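Local coordinates for trehalose synthase regulatory protein (Candida albicans, PDB 5HUS) that probably serves as a regulatory subunit of trehalose synthesis, its C-terminal domain having the fold of a HAD-family trehalose-phosphate phosphatase, at residues 104-115 with 218-229. Residues are numbered along the deposited sequence; the frame is centred on the assembly and turned at random.
Sequences LIGAKNWISLAD and QKYVVTHINEFQ
I111 lies alongside the side chain of Q218, its CG1 3.8 Å from Q218 CD, the two side chains running antiparallel where they overlap. Q218 swings CG opposite its main-chain nitrogen (chi1 -173°) and then kinks at chi2, which brings the amide from the first turn of helix 218-223 onto the type II turn L104-A107 and the loop after it. Q218 NE2 donates to N109 O at 3.3 Å, coming from 63° out of the carbonyl plane. Q218 OE1 rests 3.4 Å from A107 CB and within hydrogen-bonding distance of a water that also sits near L104 N and N109 O. I111 branches over the helix face: CD1 meets V221 CG1, while I111 CG2 packs on I225 CD1 at 3.8 Å. After H224, where the chain leaves helical geometry, I225 is shared between I111 and L113. Although its CB starts away from the helical segment, L113 CD1 returns to touch I225 CD1 and to lie 3.9 Å from F228 CB, and I200 and K203 of helix 200-213 also pack on this leucine. Q229 NE2 reaches L113 O at 2.9 Å, again above the carbonyl plane; a second water links the same nitrogen to D115 OD1, while D115 OD2 caps helix 116-136 at E118 N. Helix 218-223 and the weakly bonded helical turn of about 225-229 thus cover strand 111-112, outermost in the main sheet within this chain, where the chain leaves the HAD-type core for helix 116-136 and the separate four-stranded sheet, consistent with the core-and-cap architecture of trehalose-phosphatase-like HAD proteins.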
loop_
_atom_site.group_PDB
_atom_site.type_symbol
_atom_site.label_atom_id
_atom_site.label_comp_id
_atom_site.label_asym_id
_atom_site.label_seq_id
_atom_site.Cartn_x
_atom_site.Cartn_y
_atom_site.Cartn_z
ATOM N N LEU A 104 5.420 2.757 12.773
ATOM C CA LEU A 104 6.173 1.555 13.096
ATOM C C LEU A 104 5.557 0.845 14.289
ATOM O O LEU A 104 4.928 1.474 15.136
ATOM C CB LEU A 104 7.631 1.908 13.389
ATOM C CG LEU A 104 8.382 2.634 12.273
ATOM C CD1 LEU A 104 9.706 3.176 12.790
ATOM C CD2 LEU A 104 8.604 1.720 11.080
ATOM N N ILE A 105 5.740 -0.466 14.353
ATOM C CA ILE A 105 5.179 -1.256 15.444
ATOM C C ILE A 105 5.690 -0.734 16.787
ATOM O O ILE A 105 6.899 -0.568 16.980
ATOM C CB ILE A 105 5.525 -2.747 15.272
ATOM C CG1 ILE A 105 4.827 -3.310 14.032
ATOM C CG2 ILE A 105 5.111 -3.541 16.487
ATOM C CD1 ILE A 105 5.401 -4.647 13.557
ATOM N N GLY A 106 4.761 -0.433 17.691
ATOM C CA GLY A 106 5.108 0.080 19.007
ATOM C C GLY A 106 5.232 1.594 19.092
ATOM O O GLY A 106 5.359 2.147 20.185
ATOM N N ALA A 107 5.196 2.269 17.948
ATOM C CA ALA A 107 5.380 3.723 17.914
ATOM C C ALA A 107 4.095 4.464 18.257
ATOM O O ALA A 107 3.007 4.037 17.878
ATOM C CB ALA A 107 5.884 4.163 16.552
ATOM N N LYS A 108 4.229 5.580 18.967
ATOM C CA LYS A 108 3.077 6.409 19.312
ATOM C C LYS A 108 2.772 7.414 18.207
ATOM O O LYS A 108 1.652 7.901 18.089
ATOM C CB LYS A 108 3.316 7.159 20.626
ATOM C CG LYS A 108 3.696 6.287 21.807
ATOM C CD LYS A 108 3.691 7.102 23.097
ATOM C CE LYS A 108 4.961 6.888 23.910
ATOM N NZ LYS A 108 5.138 5.469 24.329
ATOM N N ASN A 109 3.779 7.721 17.400
ATOM C CA ASN A 109 3.663 8.782 16.411
ATOM C C ASN A 109 3.847 8.298 14.981
ATOM O O ASN A 109 4.533 7.312 14.735
ATOM C CB ASN A 109 4.681 9.879 16.713
ATOM C CG ASN A 109 4.365 10.619 17.988
ATOM O OD1 ASN A 109 3.206 10.937 18.259
ATOM N ND2 ASN A 109 5.387 10.890 18.787
ATOM N N TRP A 110 3.229 9.006 14.043
ATOM C CA TRP A 110 3.426 8.727 12.630
ATOM C C TRP A 110 4.679 9.391 12.109
ATOM O O TRP A 110 4.998 10.529 12.471
ATOM C CB TRP A 110 2.239 9.208 11.791
ATOM C CG TRP A 110 0.955 8.505 12.050
ATOM C CD1 TRP A 110 0.017 8.829 12.988
ATOM C CD2 TRP A 110 0.439 7.372 11.338
ATOM N NE1 TRP A 110 -1.046 7.957 12.915
ATOM C CE2 TRP A 110 -0.811 7.056 11.908
ATOM C CE3 TRP A 110 0.917 6.595 10.277
ATOM C CZ2 TRP A 110 -1.593 5.993 11.452
ATOM C CZ3 TRP A 110 0.141 5.538 9.825
ATOM C CH2 TRP A 110 -1.101 5.245 10.415
ATOM N N ILE A 111 5.369 8.670 11.241
ATOM C CA ILE A 111 6.438 9.222 10.432
ATOM C C ILE A 111 5.853 9.758 9.142
ATOM O O ILE A 111 5.091 9.066 8.469
ATOM C CB ILE A 111 7.495 8.171 10.094
ATOM C CG1 ILE A 111 8.189 7.679 11.362
ATOM C CG2 ILE A 111 8.499 8.733 9.083
ATOM C CD1 ILE A 111 9.001 6.423 11.144
ATOM N N SER A 112 6.197 10.990 8.799
ATOM C CA SER A 112 5.730 11.561 7.546
ATOM C C SER A 112 6.792 11.387 6.464
ATOM O O SER A 112 7.790 12.110 6.423
ATOM C CB SER A 112 5.370 13.036 7.722
ATOM O OG SER A 112 4.784 13.555 6.538
ATOM N N LEU A 113 6.577 10.403 5.600
ATOM C CA LEU A 113 7.405 10.243 4.418
ATOM C C LEU A 113 7.075 11.356 3.428
ATOM O O LEU A 113 7.954 11.865 2.726
ATOM C CB LEU A 113 7.185 8.859 3.804
ATOM C CG LEU A 113 8.139 8.363 2.724
ATOM C CD1 LEU A 113 9.597 8.577 3.109
ATOM C CD2 LEU A 113 7.865 6.885 2.460
ATOM N N ALA A 114 5.795 11.729 3.378
ATOM C CA ALA A 114 5.363 12.904 2.638
ATOM C C ALA A 114 6.051 14.133 3.221
ATOM O O ALA A 114 6.200 14.246 4.438
ATOM C CB ALA A 114 3.843 13.055 2.698
ATOM N N ASP A 115 6.496 15.033 2.348
ATOM C CA ASP A 115 7.069 16.301 2.781
ATOM C C ASP A 115 5.969 17.335 2.975
ATOM O O ASP A 115 5.198 17.595 2.057
ATOM C CB ASP A 115 8.087 16.810 1.758
ATOM C CG ASP A 115 8.742 18.087 2.198
ATOM O OD1 ASP A 115 9.655 18.011 3.046
ATOM O OD2 ASP A 115 8.326 19.165 1.719
ATOM N N GLN A 218 13.210 5.587 15.420
ATOM C CA GLN A 218 12.374 6.562 14.740
ATOM C C GLN A 218 13.064 7.904 14.571
ATOM O O GLN A 218 12.956 8.532 13.519
ATOM C CB GLN A 218 11.069 6.743 15.508
ATOM C CG GLN A 218 10.048 7.604 14.810
ATOM C CD GLN A 218 8.643 7.115 15.069
ATOM O OE1 GLN A 218 8.400 5.907 15.134
ATOM N NE2 GLN A 218 7.710 8.045 15.224
ATOM N N LYS A 219 13.771 8.337 15.610
ATOM C CA LYS A 219 14.442 9.631 15.575
ATOM C C LYS A 219 15.450 9.689 14.435
ATOM O O LYS A 219 15.571 10.710 13.764
ATOM C CB LYS A 219 15.126 9.923 16.911
ATOM C CG LYS A 219 14.147 10.210 18.043
ATOM C CD LYS A 219 14.834 10.877 19.226
ATOM C CE LYS A 219 13.840 11.215 20.329
ATOM N NZ LYS A 219 12.749 12.118 19.857
ATOM N N TYR A 220 16.156 8.588 14.202
ATOM C CA TYR A 220 17.107 8.535 13.096
ATOM C C TYR A 220 16.379 8.669 11.764
ATOM O O TYR A 220 16.790 9.438 10.898
ATOM C CB TYR A 220 17.915 7.234 13.129
ATOM C CG TYR A 220 18.817 7.054 11.928
ATOM C CD1 TYR A 220 20.117 7.540 11.934
ATOM C CD2 TYR A 220 18.368 6.394 10.789
ATOM C CE1 TYR A 220 20.944 7.377 10.835
ATOM C CE2 TYR A 220 19.184 6.229 9.689
ATOM C CZ TYR A 220 20.472 6.720 9.717
ATOM O OH TYR A 220 21.279 6.552 8.616
ATOM N N VAL A 221 15.297 7.912 11.609
ATOM C CA VAL A 221 14.517 7.940 10.380
ATOM C C VAL A 221 13.971 9.341 10.101
ATOM O O VAL A 221 14.087 9.850 8.985
ATOM C CB VAL A 221 13.349 6.937 10.436
ATOM C CG1 VAL A 221 12.464 7.077 9.204
ATOM C CG2 VAL A 221 13.882 5.523 10.554
ATOM N N VAL A 222 13.383 9.962 11.120
ATOM C CA VAL A 222 12.822 11.299 10.962
ATOM C C VAL A 222 13.917 12.305 10.604
ATOM O O VAL A 222 13.760 13.091 9.669
ATOM C CB VAL A 222 12.070 11.746 12.237
ATOM C CG1 VAL A 222 11.626 13.196 12.118
ATOM C CG2 VAL A 222 10.868 10.836 12.482
ATOM N N THR A 223 15.038 12.247 11.316
ATOM C CA THR A 223 16.168 13.132 11.046
ATOM C C THR A 223 16.708 12.939 9.631
ATOM O O THR A 223 17.096 13.901 8.965
ATOM C CB THR A 223 17.312 12.905 12.060
ATOM O OG1 THR A 223 16.851 13.216 13.380
ATOM C CG2 THR A 223 18.512 13.786 11.733
ATOM N N HIS A 224 16.719 11.695 9.165
ATOM C CA HIS A 224 17.270 11.396 7.848
ATOM C C HIS A 224 16.187 11.084 6.815
ATOM O O HIS A 224 16.412 10.299 5.902
ATOM C CB HIS A 224 18.255 10.227 7.940
ATOM C CG HIS A 224 19.439 10.505 8.816
ATOM N ND1 HIS A 224 19.391 10.391 10.188
ATOM C CD2 HIS A 224 20.696 10.905 8.512
ATOM C CE1 HIS A 224 20.571 10.707 10.694
ATOM N NE2 HIS A 224 21.380 11.024 9.698
ATOM N N ILE A 225 15.027 11.721 6.938
ATOM C CA ILE A 225 13.893 11.347 6.096
ATOM C C ILE A 225 14.166 11.641 4.616
ATOM O O ILE A 225 13.654 10.950 3.745
ATOM C CB ILE A 225 12.583 12.045 6.553
ATOM C CG1 ILE A 225 11.355 11.335 5.965
ATOM C CG2 ILE A 225 12.584 13.542 6.212
ATOM C CD1 ILE A 225 11.104 9.958 6.542
ATOM N N ASN A 226 15.008 12.633 4.330
ATOM C CA ASN A 226 15.353 12.948 2.946
ATOM C C ASN A 226 15.917 11.742 2.196
ATOM O O ASN A 226 15.629 11.542 1.013
ATOM C CB ASN A 226 16.347 14.114 2.900
ATOM C CG ASN A 226 17.384 13.959 1.805
ATOM O OD1 ASN A 226 17.118 14.242 0.636
ATOM N ND2 ASN A 226 18.580 13.516 2.181
ATOM N N GLU A 227 16.710 10.932 2.889
ATOM C CA GLU A 227 17.255 9.710 2.308
ATOM C C GLU A 227 16.157 8.715 1.918
ATOM O O GLU A 227 16.268 8.033 0.904
ATOM C CB GLU A 227 18.231 9.049 3.283
ATOM C CG GLU A 227 19.503 9.844 3.523
ATOM C CD GLU A 227 20.401 9.193 4.555
ATOM O OE1 GLU A 227 20.311 7.958 4.737
ATOM O OE2 GLU A 227 21.193 9.919 5.190
ATOM N N PHE A 228 15.100 8.633 2.720
ATOM C CA PHE A 228 14.008 7.716 2.417
ATOM C C PHE A 228 13.058 8.282 1.361
ATOM O O PHE A 228 12.249 7.553 0.780
ATOM C CB PHE A 228 13.259 7.352 3.706
ATOM C CG PHE A 228 14.103 6.574 4.675
ATOM C CD1 PHE A 228 14.682 7.197 5.769
ATOM C CD2 PHE A 228 14.359 5.231 4.462
ATOM C CE1 PHE A 228 15.485 6.491 6.650
ATOM C CE2 PHE A 228 15.166 4.513 5.339
ATOM C CZ PHE A 228 15.724 5.145 6.437
ATOM N N GLN A 229 13.183 9.575 1.086
ATOM C CA GLN A 229 12.379 10.229 0.059
ATOM C C GLN A 229 13.067 10.238 -1.305
ATOM O O GLN A 229 12.454 10.597 -2.309
ATOM C CB GLN A 229 12.062 11.662 0.474
ATOM C CG GLN A 229 11.282 11.773 1.765
ATOM C CD GLN A 229 11.276 13.184 2.320
ATOM O OE1 GLN A 229 12.175 13.982 2.035
ATOM N NE2 GLN A 229 10.269 13.500 3.118
HETATM O O HOH W 1 6.306 5.501 13.504
HETATM O O HOH W 2 10.426 16.030 4.543
#